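Local coordinates for protein 4-oxalocrotonate decarboxylase NahK (PDB 5D2J) that catalyses the decarboxylation of (3E)-2-oxohex-3-enedioate to 2-oxopent-4-enoate and carbon dioxide, and binds a divalent metal ion in its active site, at residues K112-I117 against T145-D150; K34-F39 against D159-V164; Y88-D93 against A165-S170. The protein carries 1 engineered substitution. All coordinates share one frame; numbering follows the deposited sequence.

In the fold
The three contacts trace a path from the metal site to the edge of the molecule. Along the chain the segments run 34-39, 88-93, 112-117, 145-150, 159-164 and 165-170, so that both segments of contact 1 fall between the two of contact 3. These two contacts, with centres 12 Å apart, share the mixed sheet of the FAH-type domain, and both touch the bound hexanedioic acid. Contact 2, its centre about 22 Å from that of contact 1 and 15 Å from that of contact 3, fastens the start of helix 160-165 to the loop between helices 12-27 and 44-60. That helix runs into the turn of contact 3, linking the N-terminal helices to the ligand pocket.

Contact 1: residues K112-I117 against T145-D150; sequences KIEAEI and TVEVID. With MG (magnesium ion), chain C; 0L1 (hexanedioic acid), chain E.
The magnesium site of this FAH-type domain is built by Glu114, Glu116 and Glu147, which rise from one face of two neighbouring antiparallel strands. Each gives a single carboxylate oxygen: Glu114 OE1 lies 2.2 Å from the magnesium ion, Glu116 OE2 2.1 Å and Glu147 OE1 2.1 Å. The three oxygens occupy one triangular face of an octahedron; O2 of the hexanedioic acid and two waters complete the opposite face. Sharing the ion brings the carboxylate oxygens close, Glu116 OE2 and Glu147 OE1 being 3.1 Å apart, while their carboxylate planes are turned 82° to each other. Glu147 climbs to the ion as an extended chain, its CG trans to the backbone N (chi1 -165°), and its other oxygen, OE2, forms a salt bridge with Lys69. Water 1 opposes Glu147 across the ion and donates to O1 of the ligand over 2.6 Å, so metal and water together hold both oxygens of that carboxylate. Ile149 adds an apolar wall, its CG2 3.7 Å from Glu114 OE1.

Underneath, the backbones set the spacing of the three glutamates. Glu114 and Glu147 form a hydrogen-bonded pair, with Glu147 N donating to Glu114 O at 2.8 Å, flanked by the like pairs Lys112-Ile149 and Glu116-Thr145. The short strand axes run at 150° to each other, close to antiparallel. On the reverse face Ile113 CB rests 3.9 Å from Val146 CG1, and Val148 joins them. This apolar side packs on strand 253-258 through Ile254 and Val256, whereas within the sheet strand 112-121 is bordered by strands 236-238 and 246-247, and strand 139-149 by strand 170-175.

Contact 2: residues K34-F39 against D159-V164; sequences KVTNDF and DPISVV. Engineered in segment 159-164: Pro160 (natural residue Leu).
Lys34 reaches across to Asp159 and Ser162 at the N-terminus of helix 160-165, where Asp159 is the N-cap. Lys34 CB sits 3.6 Å from Ser162 OG, and CG of the lysine passes the same hydroxyl. The chain then runs past the cap carboxylate, with Lys34 CD 3.9 Å from Asp159 OD2 and CE also beside that oxygen, and bends only at its last torsion (chi4 61°). That bend turns NZ back over its own loop, where it donates to Asn37 OD1 at 2.6 Å and to Thr36 OG1 at 3.2 Å. The salt bridge from Lys34 NZ to Asp159 OD2 is consequently long, 3.7 Å.

Thr36 carries the closer link. Thr36 OG1 accepts from Lys34 NZ and donates to Asp159 OD2, which it meets on the syn side at only 2.5 Å; the nearby ammonium probably strengthens this bond. Beside it the methyl CG2 of Thr36 packs against CG2 of Ile161, and Thr36 N makes a weak bond to Ser162 OG.

The loop is backed by helix 12-27, on whose Leu18 and Ile22 Val35 rests, while Ile161 leans on Phe44 of helix 44-60. The two carboxylate oxygens of the cap thus divide their work: OD2 faces the loop, and OD1 serves the helix. Ser162 N approaches Asp159 OD1 at 2.9 Å, whereas Ser162 OG reaches the same OD1 at 2.8 Å from above the carboxylate plane.

Contact 3: residues Y88-D93 against A165-S170; sequences YGFLAD and ADNASS. With 0L1 (hexanedioic acid), chain E; EDO (1,2-ethanediol), chain F.
Phe90 N donates to Asn167 OD1 over 2.7 Å, in the plane of the amide carbonyl and on one of its lone pairs. The same amide returns a bond: Asn167 ND2 reaches Phe90 O at 3.0 Å, tilted out of that carbonyl's plane. Both backbone polar atoms of one strand residue are therefore held by a single side chain, and the two bonds fix the rotation of the amide. They also lay it over the Phe90 ring as an amide-pi stack, the planes 26° apart and ND2 poised 3.5 Å above the ring centre. Asn167 OD1 further presses on the neighbouring residue, 3.1 Å from Gly89 CA, where any side chain would collide with it.

Asn167 closes helix 160-165 as the C-prime residue of a Schellman motif, at positive phi (56°), with Ala168 N bonded to Val163 O and Asn167 N to Val164 O. Its CG, opposite the backbone N (chi1 -166°), carries the amide to the strand. A leucine in place of Asn167 would probably leave Phe90 N and O without their mates in this buried strand and deprive the ring of its stacked amide. The turn is tightened from beyond by Ser170, whose OG donates to Asn167 O at 2.9 Å. Strand 87-92 pairs on with strand 65-71, and helix 44-60 covers Phe90 through Ile54 and Arg55. Past the helix end the loop enters the ligand pocket: Ala168 O accepts from Lys69 NZ, and Ser169 OG donates to O4 of the hexanedioic acid at 2.7 Å.

Contact 1: residues K112-I117 against T145-D150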
loop_
_atom_site.group_PDB
_atom_site.type_symbol
_atom_site.label_atom_id
_atom_site.label_comp_id
_atom_site.label_asym_id
_atom_site.label_seq_id
_atom_site.Cartn_x
_atom_site.Cartn_y
_atom_site.Cartn_z
ATOM N N LYS A 112 5.277 -9.463 5.700
ATOM C CA LYS A 112 4.537 -9.121 6.906
ATOM C C LYS A 112 3.132 -8.743 6.485
ATOM O O LYS A 112 2.905 -8.402 5.326
ATOM C CB LYS A 112 5.163 -7.916 7.609
ATOM C CG LYS A 112 6.528 -8.154 8.208
ATOM C CD LYS A 112 6.995 -6.912 8.944
ATOM C CE LYS A 112 8.474 -6.994 9.267
ATOM N NZ LYS A 112 8.894 -5.835 10.093
ATOM N N ILE A 113 2.190 -8.774 7.424
ATOM C CA ILE A 113 0.829 -8.359 7.108
ATOM C C ILE A 113 0.378 -7.181 7.979
ATOM O O ILE A 113 0.833 -7.036 9.106
ATOM C CB ILE A 113 -0.158 -9.524 7.247
ATOM C CG1 ILE A 113 -0.080 -10.107 8.656
ATOM C CG2 ILE A 113 0.144 -10.602 6.204
ATOM C CD1 ILE A 113 -1.147 -11.131 8.928
ATOM N N GLU A 114 -0.499 -6.346 7.420
ATOM C CA GLU A 114 -1.071 -5.175 8.089
ATOM C C GLU A 114 -2.550 -5.208 7.776
ATOM O O GLU A 114 -2.924 -5.447 6.626
ATOM C CB GLU A 114 -0.589 -3.868 7.450
ATOM C CG GLU A 114 0.890 -3.604 7.351
ATOM C CD GLU A 114 1.166 -2.262 6.676
ATOM O OE1 GLU A 114 0.978 -2.141 5.435
ATOM O OE2 GLU A 114 1.554 -1.319 7.394
ATOM N N ALA A 115 -3.396 -4.916 8.760
ATOM C CA ALA A 115 -4.831 -4.757 8.475
ATOM C C ALA A 115 -5.128 -3.316 8.065
ATOM O O ALA A 115 -4.592 -2.381 8.658
ATOM C CB ALA A 115 -5.652 -5.134 9.679
ATOM N N GLU A 116 -5.952 -3.131 7.032
ATOM C CA GLU A 116 -6.269 -1.800 6.527
ATOM C C GLU A 116 -7.738 -1.745 6.141
ATOM O O GLU A 116 -8.428 -2.773 6.157
ATOM C CB GLU A 116 -5.394 -1.456 5.309
ATOM C CG GLU A 116 -3.923 -1.830 5.491
ATOM C CD GLU A 116 -2.975 -1.094 4.561
ATOM O OE1 GLU A 116 -3.429 -0.227 3.787
ATOM O OE2 GLU A 116 -1.757 -1.378 4.627
ATOM N N ILE A 117 -8.219 -0.551 5.801
ATOM C CA ILE A 117 -9.549 -0.421 5.212
ATOM C C ILE A 117 -9.364 0.256 3.861
ATOM O O ILE A 117 -8.584 1.206 3.732
ATOM C CB ILE A 117 -10.561 0.331 6.139
ATOM C CG1 ILE A 117 -11.989 0.215 5.590
ATOM C CG2 ILE A 117 -10.163 1.799 6.365
ATOM C CD1 ILE A 117 -12.545 -1.209 5.641
ATOM N N THR A 145 -9.402 -4.993 4.103
ATOM C CA THR A 145 -8.266 -5.430 3.296
ATOM C C THR A 145 -7.056 -5.687 4.177
ATOM O O THR A 145 -6.732 -4.883 5.055
ATOM C CB THR A 145 -7.873 -4.352 2.267
ATOM O OG1 THR A 145 -9.021 -3.973 1.491
ATOM C CG2 THR A 145 -6.777 -4.876 1.326
ATOM N N VAL A 146 -6.384 -6.810 3.948
ATOM C CA VAL A 146 -5.132 -7.086 4.643
ATOM C C VAL A 146 -4.017 -6.971 3.620
ATOM O O VAL A 146 -4.067 -7.630 2.573
ATOM C CB VAL A 146 -5.125 -8.497 5.244
ATOM C CG1 VAL A 146 -3.756 -8.815 5.875
ATOM C CG2 VAL A 146 -6.233 -8.626 6.271
ATOM N N GLU A 147 -3.025 -6.119 3.886
ATOM C CA GLU A 147 -1.904 -6.004 2.956
ATOM C C GLU A 147 -0.810 -6.970 3.346
ATOM O O GLU A 147 -0.554 -7.186 4.528
ATOM C CB GLU A 147 -1.298 -4.595 2.904
ATOM C CG GLU A 147 -0.388 -4.435 1.662
ATOM C CD GLU A 147 0.219 -3.054 1.472
ATOM O OE1 GLU A 147 0.153 -2.217 2.393
ATOM O OE2 GLU A 147 0.790 -2.814 0.383
ATOM N N VAL A 148 -0.164 -7.554 2.347
ATOM C CA VAL A 148 1.069 -8.268 2.597
ATOM C C VAL A 148 2.142 -7.343 2.054
ATOM O O VAL A 148 2.161 -7.064 0.856
ATOM C CB VAL A 148 1.114 -9.615 1.848
ATOM C CG1 VAL A 148 2.413 -10.364 2.175
ATOM C CG2 VAL A 148 -0.109 -10.467 2.200
ATOM N N ILE A 149 3.004 -6.827 2.933
ATOM C CA ILE A 149 4.119 -5.981 2.499
ATOM C C ILE A 149 5.418 -6.778 2.511
ATOM O O ILE A 149 5.605 -7.689 3.327
ATOM C CB ILE A 149 4.282 -4.705 3.348
ATOM C CG1 ILE A 149 4.250 -5.026 4.841
ATOM C CG2 ILE A 149 3.211 -3.670 2.975
ATOM C CD1 ILE A 149 4.665 -3.855 5.731
ATOM N N ASP A 150 6.320 -6.451 1.597
ATOM C CA ASP A 150 7.502 -7.284 1.437
ATOM C C ASP A 150 8.570 -6.476 0.727
ATOM O O ASP A 150 8.737 -6.588 -0.486
ATOM C CB ASP A 150 7.126 -8.521 0.605
ATOM C CG ASP A 150 8.201 -9.581 0.613
ATOM O OD1 ASP A 150 8.892 -9.720 1.637
ATOM O OD2 ASP A 150 8.359 -10.283 -0.416
HETATM MG MG MG C . 0.112 -0.806 3.950
HETATM O O1 0L1 E . 2.842 1.328 4.891
HETATM C C2 0L1 E . 3.024 0.664 3.831
HETATM O O2 0L1 E . 2.085 -0.040 3.368
HETATM C C3 0L1 E . 4.362 0.717 3.119
HETATM C C4 0L1 E . 5.485 0.398 4.088
HETATM C C5 0L1 E . 6.793 0.354 3.329
HETATM C C6 0L1 E . 7.968 0.194 4.275
HETATM C C7 0L1 E . 8.058 -1.220 4.810
HETATM O O4 0L1 E . 8.257 -2.181 4.017
HETATM O O3 0L1 E . 7.958 -1.445 6.050
HETATM O O HOH W 1 0.440 0.660 5.503
HETATM O O HOH W 2 -1.094 0.529 2.727
#

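Contact 2: residues K34-F39 against D159-V164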
loop_
_atom_site.group_PDB
_atom_site.type_symbol
_atom_site.label_atom_id
_atom_site.label_comp_id
_atom_site.label_asym_id
_atom_site.label_seq_id
_atom_site.Cartn_x
_atom_site.Cartn_y
_atom_site.Cartn_z
ATOM N N LYS A 34 19.914 -1.153 -0.760
ATOM C CA LYS A 34 19.088 0.035 -0.981
ATOM C C LYS A 34 19.711 0.914 -2.063
ATOM O O LYS A 34 20.915 1.194 -2.043
ATOM C CB LYS A 34 18.795 0.805 0.321
ATOM C CG LYS A 34 19.942 1.589 0.915
ATOM C CD LYS A 34 19.494 2.319 2.176
ATOM C CE LYS A 34 20.663 3.009 2.875
ATOM N NZ LYS A 34 21.310 4.042 2.012
ATOM N N VAL A 35 18.892 1.327 -3.021
ATOM C CA VAL A 35 19.416 1.943 -4.242
ATOM C C VAL A 35 20.115 3.276 -4.003
ATOM O O VAL A 35 20.961 3.685 -4.796
ATOM C CB VAL A 35 18.337 2.063 -5.347
ATOM C CG1 VAL A 35 17.958 0.679 -5.852
ATOM C CG2 VAL A 35 17.101 2.817 -4.843
ATOM N N THR A 36 19.781 3.937 -2.900
ATOM C CA THR A 36 20.437 5.194 -2.545
ATOM C C THR A 36 21.885 4.993 -2.096
ATOM O O THR A 36 22.622 5.960 -1.900
ATOM C CB THR A 36 19.657 5.961 -1.464
ATOM O OG1 THR A 36 19.404 5.093 -0.353
ATOM C CG2 THR A 36 18.332 6.450 -2.024
ATOM N N ASN A 37 22.298 3.742 -1.921
ATOM C CA ASN A 37 23.710 3.465 -1.677
ATOM C C ASN A 37 24.523 3.770 -2.929
ATOM O O ASN A 37 25.660 4.237 -2.852
ATOM C CB ASN A 37 23.922 2.005 -1.265
ATOM C CG ASN A 37 23.625 1.758 0.200
ATOM O OD1 ASN A 37 23.282 2.677 0.946
ATOM N ND2 ASN A 37 23.754 0.505 0.621
ATOM N N ASP A 38 23.930 3.494 -4.083
ATOM C CA ASP A 38 24.596 3.722 -5.358
ATOM C C ASP A 38 24.272 5.106 -5.925
ATOM O O ASP A 38 25.065 5.678 -6.681
ATOM C CB ASP A 38 24.234 2.613 -6.353
ATOM C CG ASP A 38 25.168 1.412 -6.259
ATOM O OD1 ASP A 38 26.018 1.384 -5.343
ATOM O OD2 ASP A 38 25.045 0.493 -7.095
ATOM N N PHE A 39 23.111 5.638 -5.546
ATOM C CA PHE A 39 22.699 6.983 -5.940
ATOM C C PHE A 39 22.289 7.811 -4.721
ATOM O O PHE A 39 21.098 8.032 -4.496
ATOM C CB PHE A 39 21.530 6.913 -6.930
ATOM C CG PHE A 39 21.849 6.163 -8.195
ATOM C CD1 PHE A 39 22.461 6.808 -9.260
ATOM C CD2 PHE A 39 21.533 4.817 -8.317
ATOM C CE1 PHE A 39 22.762 6.126 -10.424
ATOM C CE2 PHE A 39 21.825 4.125 -9.481
ATOM C CZ PHE A 39 22.441 4.780 -10.535
ATOM N N ASP A 159 15.586 3.358 3.204
ATOM C CA ASP A 159 15.210 4.743 3.512
ATOM C C ASP A 159 13.949 5.060 2.694
ATOM O O ASP A 159 13.591 4.274 1.825
ATOM C CB ASP A 159 16.381 5.717 3.256
ATOM C CG ASP A 159 16.958 5.625 1.845
ATOM O OD1 ASP A 159 16.227 5.306 0.895
ATOM O OD2 ASP A 159 18.166 5.909 1.684
ATOM N N PRO A 160 13.243 6.180 2.977
ATOM C CA PRO A 160 11.952 6.354 2.287
ATOM C C PRO A 160 12.067 6.526 0.772
ATOM O O PRO A 160 11.170 6.108 0.041
ATOM C CB PRO A 160 11.384 7.635 2.915
ATOM C CG PRO A 160 12.572 8.367 3.419
ATOM C CD PRO A 160 13.513 7.295 3.903
ATOM N N ILE A 161 13.149 7.139 0.309
ATOM C CA ILE A 161 13.365 7.293 -1.134
ATOM C C ILE A 161 13.509 5.927 -1.821
ATOM O O ILE A 161 12.843 5.656 -2.825
ATOM C CB ILE A 161 14.542 8.248 -1.417
ATOM C CG1 ILE A 161 14.120 9.678 -1.066
ATOM C CG2 ILE A 161 14.996 8.168 -2.870
ATOM C CD1 ILE A 161 15.244 10.684 -1.087
ATOM N N SER A 162 14.340 5.056 -1.258
ATOM C CA SER A 162 14.464 3.697 -1.774
ATOM C C SER A 162 13.122 2.970 -1.725
ATOM O O SER A 162 12.763 2.239 -2.649
ATOM C CB SER A 162 15.521 2.914 -0.989
ATOM O OG SER A 162 16.808 3.486 -1.136
ATOM N N VAL A 163 12.374 3.178 -0.648
ATOM C CA VAL A 163 11.087 2.511 -0.490
ATOM C C VAL A 163 10.081 2.953 -1.550
ATOM O O VAL A 163 9.355 2.123 -2.110
ATOM C CB VAL A 163 10.541 2.711 0.939
ATOM C CG1 VAL A 163 9.080 2.277 1.044
ATOM C CG2 VAL A 163 11.415 1.936 1.912
ATOM N N VAL A 164 10.052 4.251 -1.847
ATOM C CA VAL A 164 9.192 4.742 -2.928
ATOM C C VAL A 164 9.550 4.087 -4.258
ATOM O O VAL A 164 8.670 3.669 -5.012
ATOM C CB VAL A 164 9.263 6.275 -3.056
ATOM C CG1 VAL A 164 8.619 6.736 -4.357
ATOM C CG2 VAL A 164 8.563 6.918 -1.873
#

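Contact 3: residues Y88-D93 against A165-S170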
loop_
_atom_site.group_PDB
_atom_site.type_symbol
_atom_site.label_atom_id
_atom_site.label_comp_id
_atom_site.label_asym_id
_atom_site.label_seq_id
_atom_site.Cartn_x
_atom_site.Cartn_y
_atom_site.Cartn_z
ATOM N N TYR A 88 2.938 6.836 -1.569
ATOM C CA TYR A 88 1.994 5.936 -2.204
ATOM C C TYR A 88 2.722 4.964 -3.122
ATOM O O TYR A 88 3.903 5.156 -3.446
ATOM C CB TYR A 88 0.926 6.712 -2.990
ATOM C CG TYR A 88 1.440 7.457 -4.215
ATOM C CD1 TYR A 88 1.610 6.812 -5.436
ATOM C CD2 TYR A 88 1.722 8.820 -4.149
ATOM C CE1 TYR A 88 2.070 7.505 -6.550
ATOM C CE2 TYR A 88 2.164 9.510 -5.245
ATOM C CZ TYR A 88 2.347 8.852 -6.445
ATOM O OH TYR A 88 2.804 9.555 -7.539
ATOM N N GLY A 89 2.001 3.930 -3.539
ATOM C CA GLY A 89 2.490 2.980 -4.519
ATOM C C GLY A 89 1.283 2.454 -5.265
ATOM O O GLY A 89 0.150 2.802 -4.919
ATOM N N PHE A 90 1.501 1.637 -6.291
ATOM C CA PHE A 90 0.382 1.110 -7.076
ATOM C C PHE A 90 0.127 -0.359 -6.751
ATOM O O PHE A 90 0.977 -1.036 -6.157
ATOM C CB PHE A 90 0.641 1.274 -8.576
ATOM C CG PHE A 90 1.794 0.456 -9.080
ATOM C CD1 PHE A 90 1.605 -0.860 -9.490
ATOM C CD2 PHE A 90 3.070 1.000 -9.134
ATOM C CE1 PHE A 90 2.672 -1.623 -9.944
ATOM C CE2 PHE A 90 4.146 0.247 -9.592
ATOM C CZ PHE A 90 3.948 -1.067 -9.996
ATOM N N LEU A 91 -1.048 -0.847 -7.146
ATOM C CA LEU A 91 -1.428 -2.243 -6.937
ATOM C C LEU A 91 -1.719 -2.909 -8.271
ATOM O O LEU A 91 -2.617 -2.488 -9.008
ATOM C CB LEU A 91 -2.654 -2.334 -6.020
ATOM C CG LEU A 91 -2.488 -1.699 -4.644
ATOM C CD1 LEU A 91 -3.843 -1.597 -3.960
ATOM C CD2 LEU A 91 -1.521 -2.529 -3.798
ATOM N N ALA A 92 -0.936 -3.934 -8.602
ATOM C CA ALA A 92 -1.155 -4.695 -9.827
ATOM C C ALA A 92 -2.177 -5.797 -9.582
ATOM O O ALA A 92 -2.335 -6.267 -8.442
ATOM C CB ALA A 92 0.152 -5.289 -10.324
ATOM N N ASP A 93 -2.866 -6.218 -10.641
ATOM C CA ASP A 93 -3.946 -7.198 -10.484
ATOM C C ASP A 93 -3.525 -8.536 -9.851
ATOM O O ASP A 93 -4.275 -9.114 -9.058
ATOM C CB ASP A 93 -4.732 -7.409 -11.789
ATOM C CG ASP A 93 -3.852 -7.757 -12.989
ATOM O OD1 ASP A 93 -2.643 -8.047 -12.831
ATOM O OD2 ASP A 93 -4.402 -7.773 -14.114
ATOM N N ALA A 165 10.845 3.982 -4.527
ATOM C CA ALA A 165 11.319 3.385 -5.772
ATOM C C ALA A 165 10.907 1.914 -5.869
ATOM O O ALA A 165 10.711 1.390 -6.966
ATOM C CB ALA A 165 12.827 3.527 -5.869
ATOM N N ASP A 166 10.774 1.265 -4.711
ATOM C CA ASP A 166 10.367 -0.142 -4.606
ATOM C C ASP A 166 8.844 -0.258 -4.415
ATOM O O ASP A 166 8.332 -1.221 -3.832
ATOM C CB ASP A 166 11.146 -0.813 -3.445
ATOM C CG ASP A 166 10.837 -2.307 -3.278
ATOM O OD1 ASP A 166 10.738 -3.031 -4.296
ATOM O OD2 ASP A 166 10.714 -2.763 -2.112
ATOM N N ASN A 167 8.114 0.726 -4.930
ATOM C CA ASN A 167 6.649 0.702 -4.930
ATOM C C ASN A 167 6.059 0.521 -3.531
ATOM O O ASN A 167 5.062 -0.178 -3.351
ATOM C CB ASN A 167 6.116 -0.388 -5.869
ATOM C CG ASN A 167 4.635 -0.232 -6.163
ATOM O OD1 ASN A 167 4.124 0.885 -6.184
ATOM N ND2 ASN A 167 3.939 -1.350 -6.383
ATOM N N ALA A 168 6.706 1.139 -2.550
ATOM C CA ALA A 168 6.246 1.109 -1.166
ATOM C C ALA A 168 6.048 -0.310 -0.648
ATOM O O ALA A 168 5.110 -0.556 0.112
ATOM C CB ALA A 168 4.940 1.904 -1.024
ATOM N N SER A 169 6.917 -1.235 -1.061
ATOM C CA SER A 169 6.921 -2.608 -0.534
ATOM C C SER A 169 5.674 -3.433 -0.883
ATOM O O SER A 169 5.448 -4.494 -0.288
ATOM C CB SER A 169 7.112 -2.609 0.985
ATOM O OG SER A 169 8.278 -1.894 1.360
ATOM N N SER A 170 4.879 -2.970 -1.842
ATOM C CA SER A 170 3.663 -3.682 -2.232
ATOM C C SER A 170 3.934 -5.054 -2.837
ATOM O O SER A 170 4.886 -5.230 -3.604
ATOM C CB SER A 170 2.860 -2.849 -3.228
ATOM O OG SER A 170 2.618 -1.566 -2.702
HETATM O O1 0L1 E . 2.842 1.328 4.891
HETATM C C2 0L1 E . 3.024 0.664 3.831
HETATM O O2 0L1 E . 2.085 -0.040 3.368
HETATM C C3 0L1 E . 4.362 0.717 3.119
HETATM C C4 0L1 E . 5.485 0.398 4.088
HETATM C C5 0L1 E . 6.793 0.354 3.329
HETATM C C6 0L1 E . 7.968 0.194 4.275
HETATM C C7 0L1 E . 8.058 -1.220 4.810
HETATM O O4 0L1 E . 8.257 -2.181 4.017
HETATM O O3 0L1 E . 7.958 -1.445 6.050
HETATM C C1 EDO F . 5.275 13.113 -6.017
HETATM O O1 EDO F . 5.666 13.451 -4.674
HETATM C C2 EDO F . 4.183 12.057 -5.936
HETATM O O2 EDO F . 3.296 12.142 -7.056
#